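Local coordinates for photoreceptor-histidine kinase BphP (Stigmatella aurantiaca DW4/3-1, PDB 6BAF), which probably senses red and far-red light through a bound bilin chromophore and passes the signal to a histidine kinase output, helping control myxobacterial cell development, at residues H98-E109 with H226-L237. Sequence-based numbering, arbitrary orientation.
Sequences HRHQGRLILELE and HGEPLDLSFSVL
Glu107 reaches across from strand 103-110 to the loop at Ser235-Leu237. CB and then CG pass alongside Leu237 CD1, CB at 4.0 Å, the two side chains running antiparallel past one another. CD comes up against the amide nitrogen of Val236 at 3.4 Å. With CG anti to the carbonyl carbon (chi1 -66°) and the chain extended beyond it, the carboxylate is delivered to two consecutive backbone amides. OE1 takes Val236 N at 2.8 Å through its syn lone pair; OE2 appears to accept from Leu237 N, though OE2 sits doubtfully close to Ser235. The Val236 amide, and probably that of Leu237, would favour the charged form of this buried carboxylate. Two residues on, Glu109 OE1 lies near Leu237 CD2, and OE2 forms a salt bridge with Arg287.

The strands form a beta hairpin of the PAS fold, closed by a type I' turn at His100-Arg103, while the loop belongs to the GAF domain, so the contact joins the two domains of the chromophore-binding module. The loop probably forms part of the knot known in bacteriophytochromes, consistent with Ser233 touching His9 of the N-terminal segment.

Nearer the turn, His100 offers a ring face to the edge of Phe234, a T-shaped pair with centroids 4.8 Å apart and planes at 76°. Gln101 CG lies over the opposite face of the His100 ring. The His98 ring has Phe234 O over one face, and a water at its edge joins His98 NE2 to Asp231 O and Phe234 N. Asp231 OD1 closes an Asx turn with Ser233 N, also accepting from Ser233 OG at 2.6 Å. At the end of the turn, Arg103 NH1 donates to His226 ND1 at 3.2 Å, in the plane of the imidazole.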
ATOM      1  N   HIS A  98      11.090 -16.558   6.489  1.00 36.26           N
ATOM      2  CA  HIS A  98      10.960 -17.199   5.190  1.00 39.10           C
ATOM      3  C   HIS A  98      11.479 -18.634   5.294  1.00 39.43           C
ATOM      4  O   HIS A  98      12.199 -18.985   6.227  1.00 36.99           O
ATOM      5  CB  HIS A  98      11.699 -16.424   4.069  1.00 33.42           C
ATOM      6  CG  HIS A  98      13.193 -16.541   4.115  1.00 37.36           C
ATOM      7  ND1 HIS A  98      13.973 -15.801   4.983  1.00 35.68           N
ATOM      8  CD2 HIS A  98      14.054 -17.305   3.392  1.00 38.28           C
ATOM      9  CE1 HIS A  98      15.247 -16.117   4.807  1.00 37.76           C
ATOM     10  NE2 HIS A  98      15.325 -17.033   3.855  1.00 37.72           N
ATOM     11  N   ARG A  99      11.071 -19.461   4.330  1.00 36.74           N
ATOM     12  CA  ARG A  99      11.556 -20.811   4.144  1.00 41.49           C
ATOM     13  C   ARG A  99      12.429 -20.845   2.906  1.00 43.67           C
ATOM     14  O   ARG A  99      12.037 -20.328   1.857  1.00 42.24           O
ATOM     15  CB  ARG A  99      10.396 -21.788   3.994  1.00 41.17           C
ATOM     16  CG  ARG A  99       9.505 -21.814   5.231  1.00 43.23           C
ATOM     17  CD  ARG A  99       8.464 -22.929   5.114  1.00 43.46           C
ATOM     18  NE  ARG A  99       7.680 -23.010   6.333  1.00 43.50           N
ATOM     19  CZ  ARG A  99       6.540 -22.358   6.516  1.00 50.22           C
ATOM     20  NH1 ARG A  99       6.059 -21.587   5.547  1.00 51.33           N
ATOM     21  NH2 ARG A  99       5.899 -22.450   7.659  1.00 45.78           N
ATOM     22  N   HIS A 100      13.601 -21.466   3.018  1.00 40.39           N
ATOM     23  CA  HIS A 100      14.451 -21.644   1.855  1.00 43.17           C
ATOM     24  C   HIS A 100      15.382 -22.818   2.113  1.00 44.18           C
ATOM     25  O   HIS A 100      15.949 -22.941   3.212  1.00 44.93           O
ATOM     26  CB  HIS A 100      15.252 -20.372   1.559  1.00 40.73           C
ATOM     27  CG  HIS A 100      16.151 -20.483   0.363  1.00 44.01           C
ATOM     28  ND1 HIS A 100      15.682 -20.791  -0.899  1.00 47.19           N
ATOM     29  CD2 HIS A 100      17.489 -20.293   0.229  1.00 43.92           C
ATOM     30  CE1 HIS A 100      16.688 -20.792  -1.758  1.00 46.02           C
ATOM     31  NE2 HIS A 100      17.796 -20.499  -1.099  1.00 49.53           N
ATOM     32  N   GLN A 101      15.542 -23.665   1.099  1.00 45.34           N
ATOM     33  CA  GLN A 101      16.399 -24.859   1.176  1.00 46.05           C
ATOM     34  C   GLN A 101      16.090 -25.686   2.422  1.00 46.46           C
ATOM     35  O   GLN A 101      16.989 -26.161   3.111  1.00 45.62           O
ATOM     36  CB  GLN A 101      17.879 -24.486   1.147  1.00 47.91           C
ATOM     37  CG  GLN A 101      18.312 -23.734  -0.116  1.00 50.62           C
ATOM     38  CD  GLN A 101      18.363 -24.627  -1.335  1.00 58.34           C
ATOM     39  OE1 GLN A 101      18.315 -25.845  -1.217  1.00 61.76           O
ATOM     40  NE2 GLN A 101      18.470 -24.027  -2.518  1.00 62.93           N
ATOM     41  N   GLY A 102      14.812 -25.832   2.744  1.00 43.78           N
ATOM     42  CA  GLY A 102      14.483 -26.671   3.870  1.00 44.21           C
ATOM     43  C   GLY A 102      14.622 -26.037   5.240  1.00 47.75           C
ATOM     44  O   GLY A 102      14.323 -26.709   6.235  1.00 48.57           O
ATOM     45  N   ARG A 103      14.997 -24.759   5.351  1.00 42.48           N
ATOM     46  CA  ARG A 103      15.114 -24.160   6.668  0.50 41.01           C
ATOM     47  C   ARG A 103      14.130 -23.004   6.814  1.00 41.66           C
ATOM     48  O   ARG A 103      13.734 -22.345   5.843  1.00 40.49           O
ATOM     49  CB  ARG A 103      16.567 -23.712   6.962  0.50 41.25           C
ATOM     50  CG  ARG A 103      17.637 -24.844   6.741  0.50 43.28           C
ATOM     51  CD  ARG A 103      18.297 -25.526   8.001  0.50 43.35           C
ATOM     52  NE  ARG A 103      17.477 -25.632   9.220  0.50 47.10           N
ATOM     53  CZ  ARG A 103      17.779 -26.348  10.325  0.50 43.58           C
ATOM     54  NH1 ARG A 103      18.916 -27.103  10.411  0.50 38.35           N
ATOM     55  NH2 ARG A 103      16.918 -26.308  11.350  0.50 29.18           N
ATOM     56  N   LEU A 104      13.705 -22.792   8.054  1.00 37.89           N
ATOM     57  CA  LEU A 104      12.806 -21.701   8.424  1.00 41.08           C
ATOM     58  C   LEU A 104      13.654 -20.653   9.136  1.00 40.11           C
ATOM     59  O   LEU A 104      14.148 -20.886  10.246  1.00 38.72           O
ATOM     60  CB  LEU A 104      11.681 -22.198   9.331  1.00 37.50           C
ATOM     61  CG  LEU A 104      10.356 -21.473   9.561  1.00 45.24           C
ATOM     62  CD1 LEU A 104       9.796 -21.695  10.952  1.00 37.20           C
ATOM     63  CD2 LEU A 104      10.228 -20.019   9.079  1.00 37.55           C
ATOM     64  N   ILE A 105      13.834 -19.507   8.498  1.00 36.25           N
ATOM     65  CA  ILE A 105      14.721 -18.461   8.986  1.00 36.06           C
ATOM     66  C   ILE A 105      13.862 -17.303   9.462  1.00 42.92           C
ATOM     67  O   ILE A 105      12.981 -16.834   8.727  1.00 38.61           O
ATOM     68  CB  ILE A 105      15.695 -18.005   7.890  1.00 36.00           C
ATOM     69  CG1 ILE A 105      16.599 -19.170   7.491  1.00 39.77           C
ATOM     70  CG2 ILE A 105      16.449 -16.753   8.367  1.00 37.89           C
ATOM     71  CD1 ILE A 105      17.481 -18.927   6.280  1.00 38.64           C
ATOM     72  N   LEU A 106      14.116 -16.839  10.681  1.00 35.53           N
ATOM     73  CA  LEU A 106      13.392 -15.716  11.261  1.00 36.48           C
ATOM     74  C   LEU A 106      14.404 -14.612  11.533  1.00 42.91           C
ATOM     75  O   LEU A 106      15.378 -14.819  12.276  1.00 38.97           O
ATOM     76  CB  LEU A 106      12.656 -16.144  12.535  1.00 36.89           C
ATOM     77  CG  LEU A 106      12.071 -15.041  13.414  1.00 41.66           C
ATOM     78  CD1 LEU A 106      10.962 -14.275  12.658  1.00 40.88           C
ATOM     79  CD2 LEU A 106      11.541 -15.644  14.731  1.00 40.61           C
ATOM     80  N   GLU A 107      14.229 -13.468  10.871  1.00 39.15           N
ATOM     81  CA  GLU A 107      15.079 -12.304  11.090  1.00 38.46           C
ATOM     82  C   GLU A 107      14.338 -11.273  11.916  1.00 43.51           C
ATOM     83  O   GLU A 107      13.144 -11.025  11.690  1.00 42.81           O
ATOM     84  CB  GLU A 107      15.532 -11.720   9.752  1.00 39.14           C
ATOM     85  CG  GLU A 107      16.430 -12.757   9.116  1.00 43.21           C
ATOM     86  CD  GLU A 107      16.948 -12.371   7.777  1.00 48.85           C
ATOM     87  OE1 GLU A 107      16.128 -12.288   6.803  1.00 50.23           O
ATOM     88  OE2 GLU A 107      18.187 -12.155   7.701  1.00 47.55           O
ATOM     89  N   LEU A 108      15.033 -10.711  12.906  1.00 39.10           N
ATOM     90  CA  LEU A 108      14.439  -9.812  13.891  1.00 45.20           C
ATOM     91  C   LEU A 108      15.152  -8.473  13.810  1.00 48.15           C
ATOM     92  O   LEU A 108      16.380  -8.415  13.945  1.00 45.59           O
ATOM     93  CB  LEU A 108      14.553 -10.360  15.309  1.00 41.12           C
ATOM     94  CG  LEU A 108      13.901 -11.714  15.567  1.00 44.34           C
ATOM     95  CD1 LEU A 108      14.157 -12.165  17.005  1.00 46.19           C
ATOM     96  CD2 LEU A 108      12.415 -11.704  15.257  1.00 43.38           C
ATOM     97  N   GLU A 109      14.384  -7.407  13.561  1.00 45.50           N
ATOM     98  CA  GLU A 109      14.885  -6.038  13.558  1.00 49.49           C
ATOM     99  C   GLU A 109      14.097  -5.201  14.561  1.00 50.40           C
ATOM    100  O   GLU A 109      12.866  -5.337  14.655  1.00 47.46           O
ATOM    101  CB  GLU A 109      14.784  -5.426  12.172  1.00 50.61           C
ATOM    102  CG  GLU A 109      15.878  -5.929  11.194  1.00 55.57           C
ATOM    103  CD  GLU A 109      15.629  -5.475   9.719  1.00 65.06           C
ATOM    104  OE1 GLU A 109      16.608  -5.360   8.943  1.00 62.87           O
ATOM    105  OE2 GLU A 109      14.443  -5.246   9.332  1.00 70.90           O
ATOM    106  N   HIS A 226      24.289 -29.373  13.091  1.00 46.38           N
ATOM    107  CA  HIS A 226      23.629 -28.400  12.230  1.00 47.29           C
ATOM    108  C   HIS A 226      24.722 -27.515  11.666  1.00 49.21           C
ATOM    109  O   HIS A 226      25.903 -27.789  11.839  1.00 55.43           O
ATOM    110  CB  HIS A 226      22.541 -27.685  13.038  1.00 39.92           C
ATOM    111  CG  HIS A 226      21.463 -28.612  13.471  1.00 42.24           C
ATOM    112  ND1 HIS A 226      20.265 -28.715  12.806  1.00 43.50           N
ATOM    113  CD2 HIS A 226      21.433 -29.552  14.450  1.00 45.21           C
ATOM    114  CE1 HIS A 226      19.516 -29.639  13.384  1.00 43.95           C
ATOM    115  NE2 HIS A 226      20.198 -30.159  14.387  1.00 43.43           N
ATOM    116  N   GLY A 227      24.368 -26.444  11.012  1.00 52.56           N
ATOM    117  CA  GLY A 227      25.350 -25.869  10.074  1.00 68.27           C
ATOM    118  C   GLY A 227      26.760 -26.488   9.822  1.00 57.48           C
ATOM    119  O   GLY A 227      27.529 -26.495  10.761  1.00 62.72           O
ATOM    120  N   GLU A 228      27.180 -26.937   8.642  1.00 52.36           N
ATOM    121  CA  GLU A 228      26.654 -26.756   7.266  1.00 58.65           C
ATOM    122  C   GLU A 228      26.246 -25.315   6.938  1.00 52.08           C
ATOM    123  O   GLU A 228      25.466 -24.680   7.649  1.00 48.53           O
ATOM    124  CB  GLU A 228      25.513 -27.733   6.950  1.00 56.39           C
ATOM    125  CG  GLU A 228      26.009 -29.204   6.973  1.00 72.62           C
ATOM    126  CD  GLU A 228      25.271 -30.140   7.982  1.00 77.07           C
ATOM    127  OE1 GLU A 228      24.499 -29.615   8.870  1.00 68.98           O
ATOM    128  OE2 GLU A 228      25.531 -31.399   7.920  1.00 73.25           O
ATOM    129  N   PRO A 229      26.817 -24.812   5.856  1.00 50.39           N
ATOM    130  CA  PRO A 229      26.557 -23.426   5.459  1.00 50.52           C
ATOM    131  C   PRO A 229      25.060 -23.199   5.330  1.00 44.09           C
ATOM    132  O   PRO A 229      24.348 -24.014   4.740  1.00 45.35           O
ATOM    133  CB  PRO A 229      27.284 -23.305   4.121  1.00 50.24           C
ATOM    134  CG  PRO A 229      28.387 -24.415   4.203  1.00 53.29           C
ATOM    135  CD  PRO A 229      27.681 -25.535   4.901  1.00 51.72           C
ATOM    136  N   LEU A 230      24.580 -22.167   6.030  1.00 42.97           N
ATOM    137  CA  LEU A 230      23.214 -21.667   5.925  1.00 43.59           C
ATOM    138  C   LEU A 230      23.078 -20.885   4.631  1.00 39.26           C
ATOM    139  O   LEU A 230      23.787 -19.894   4.431  1.00 41.53           O
ATOM    140  CB  LEU A 230      22.906 -20.721   7.081  1.00 39.48           C
ATOM    141  CG  LEU A 230      21.671 -20.898   7.914  1.00 43.95           C
ATOM    142  CD1 LEU A 230      21.328 -19.574   8.553  1.00 42.91           C
ATOM    143  CD2 LEU A 230      20.502 -21.536   7.194  1.00 41.63           C
ATOM    144  N   ASP A 231      22.174 -21.293   3.773  1.00 38.07           N
ATOM    145  CA  ASP A 231      21.933 -20.546   2.550  1.00 41.45           C
ATOM    146  C   ASP A 231      21.134 -19.296   2.914  1.00 41.44           C
ATOM    147  O   ASP A 231      19.955 -19.386   3.310  1.00 37.22           O
ATOM    148  CB  ASP A 231      21.192 -21.415   1.538  1.00 42.30           C
ATOM    149  CG  ASP A 231      21.031 -20.729   0.205  1.00 46.12           C
ATOM    150  OD1 ASP A 231      20.904 -19.469   0.168  1.00 41.91           O
ATOM    151  OD2 ASP A 231      21.029 -21.439  -0.816  1.00 51.86           O
ATOM    152  N   LEU A 232      21.765 -18.127   2.774  1.00 40.27           N
ATOM    153  CA  LEU A 232      21.166 -16.866   3.221  1.00 39.95           C
ATOM    154  C   LEU A 232      20.639 -16.031   2.051  1.00 40.66           C
ATOM    155  O   LEU A 232      20.374 -14.832   2.214  1.00 37.97           O
ATOM    156  CB  LEU A 232      22.191 -16.079   4.031  1.00 37.01           C
ATOM    157  CG  LEU A 232      22.549 -16.728   5.375  1.00 40.01           C
ATOM    158  CD1 LEU A 232      23.641 -15.955   6.055  1.00 37.87           C
ATOM    159  CD2 LEU A 232      21.315 -16.771   6.294  1.00 37.81           C
ATOM    160  N   SER A 233      20.495 -16.646   0.873  1.00 37.23           N
ATOM    161  CA  SER A 233      19.995 -15.987  -0.324  1.00 41.01           C
ATOM    162  C   SER A 233      18.813 -15.051  -0.081  1.00 39.46           C
ATOM    163  O   SER A 233      18.792 -13.968  -0.661  1.00 40.53           O
ATOM    164  CB  SER A 233      19.582 -17.021  -1.381  1.00 43.23           C
ATOM    165  OG  SER A 233      20.709 -17.746  -1.834  1.00 46.23           O
ATOM    166  N   PHE A 234      17.823 -15.440   0.733  1.00 34.59           N
ATOM    167  CA  PHE A 234      16.608 -14.644   0.912  1.00 39.76           C
ATOM    168  C   PHE A 234      16.573 -13.950   2.251  1.00 38.91           C
ATOM    169  O   PHE A 234      15.509 -13.502   2.696  1.00 39.34           O
ATOM    170  CB  PHE A 234      15.364 -15.507   0.712  1.00 36.85           C
ATOM    171  CG  PHE A 234      15.209 -15.925  -0.695  1.00 42.10           C
ATOM    172  CD1 PHE A 234      14.724 -15.028  -1.639  1.00 46.50           C
ATOM    173  CD2 PHE A 234      15.648 -17.161  -1.109  1.00 42.28           C
ATOM    174  CE1 PHE A 234      14.615 -15.392  -2.963  1.00 47.15           C
ATOM    175  CE2 PHE A 234      15.547 -17.533  -2.431  1.00 47.68           C
ATOM    176  CZ  PHE A 234      15.034 -16.655  -3.365  1.00 46.58           C
ATOM    177  N   SER A 235      17.721 -13.855   2.911  1.00 39.35           N
ATOM    178  CA  SER A 235      17.796 -13.222   4.219  1.00 39.32           C
ATOM    179  C   SER A 235      18.207 -11.758   4.073  1.00 40.74           C
ATOM    180  O   SER A 235      19.164 -11.431   3.344  1.00 41.51           O
ATOM    181  CB  SER A 235      18.786 -13.998   5.083  1.00 42.90           C
ATOM    182  OG  SER A 235      19.385 -13.127   6.016  1.00 50.97           O
ATOM    183  N   VAL A 236      17.473 -10.869   4.746  1.00 39.70           N
ATOM    184  CA  VAL A 236      17.747  -9.440   4.595  1.00 42.74           C
ATOM    185  C   VAL A 236      18.987  -9.045   5.391  1.00 41.50           C
ATOM    186  O   VAL A 236      19.625  -8.029   5.087  1.00 38.82           O
ATOM    187  CB  VAL A 236      16.522  -8.597   5.028  1.00 48.71           C
ATOM    188  CG1 VAL A 236      15.236  -9.195   4.460  1.00 51.91           C
ATOM    189  CG2 VAL A 236      16.377  -8.583   6.522  1.00 46.51           C
ATOM    190  N   LEU A 237      19.365  -9.834   6.392  1.00 37.04           N
ATOM    191  CA  LEU A 237      20.529  -9.497   7.193  1.00 36.33           C
ATOM    192  C   LEU A 237      21.821 -10.106   6.670  1.00 36.43           C
ATOM    193  O   LEU A 237      22.856  -9.961   7.333  1.00 36.92           O
ATOM    194  CB  LEU A 237      20.308  -9.954   8.630  1.00 36.47           C
ATOM    195  CG  LEU A 237      19.185  -9.223   9.355  1.00 41.67           C
ATOM    196  CD1 LEU A 237      18.927  -9.877  10.698  1.00 40.01           C
ATOM    197  CD2 LEU A 237      19.497  -7.721   9.488  1.00 38.60           C
TER
HETATM  198  O   HOH W   1      17.839 -17.483   2.761  1.00 40.20           O
HETATM  199  O   HOH W   2      18.558 -21.918   3.972  1.00 37.95           O
HETATM  200  O   HOH W   3      21.732 -27.613   9.285  1.00 55.54           O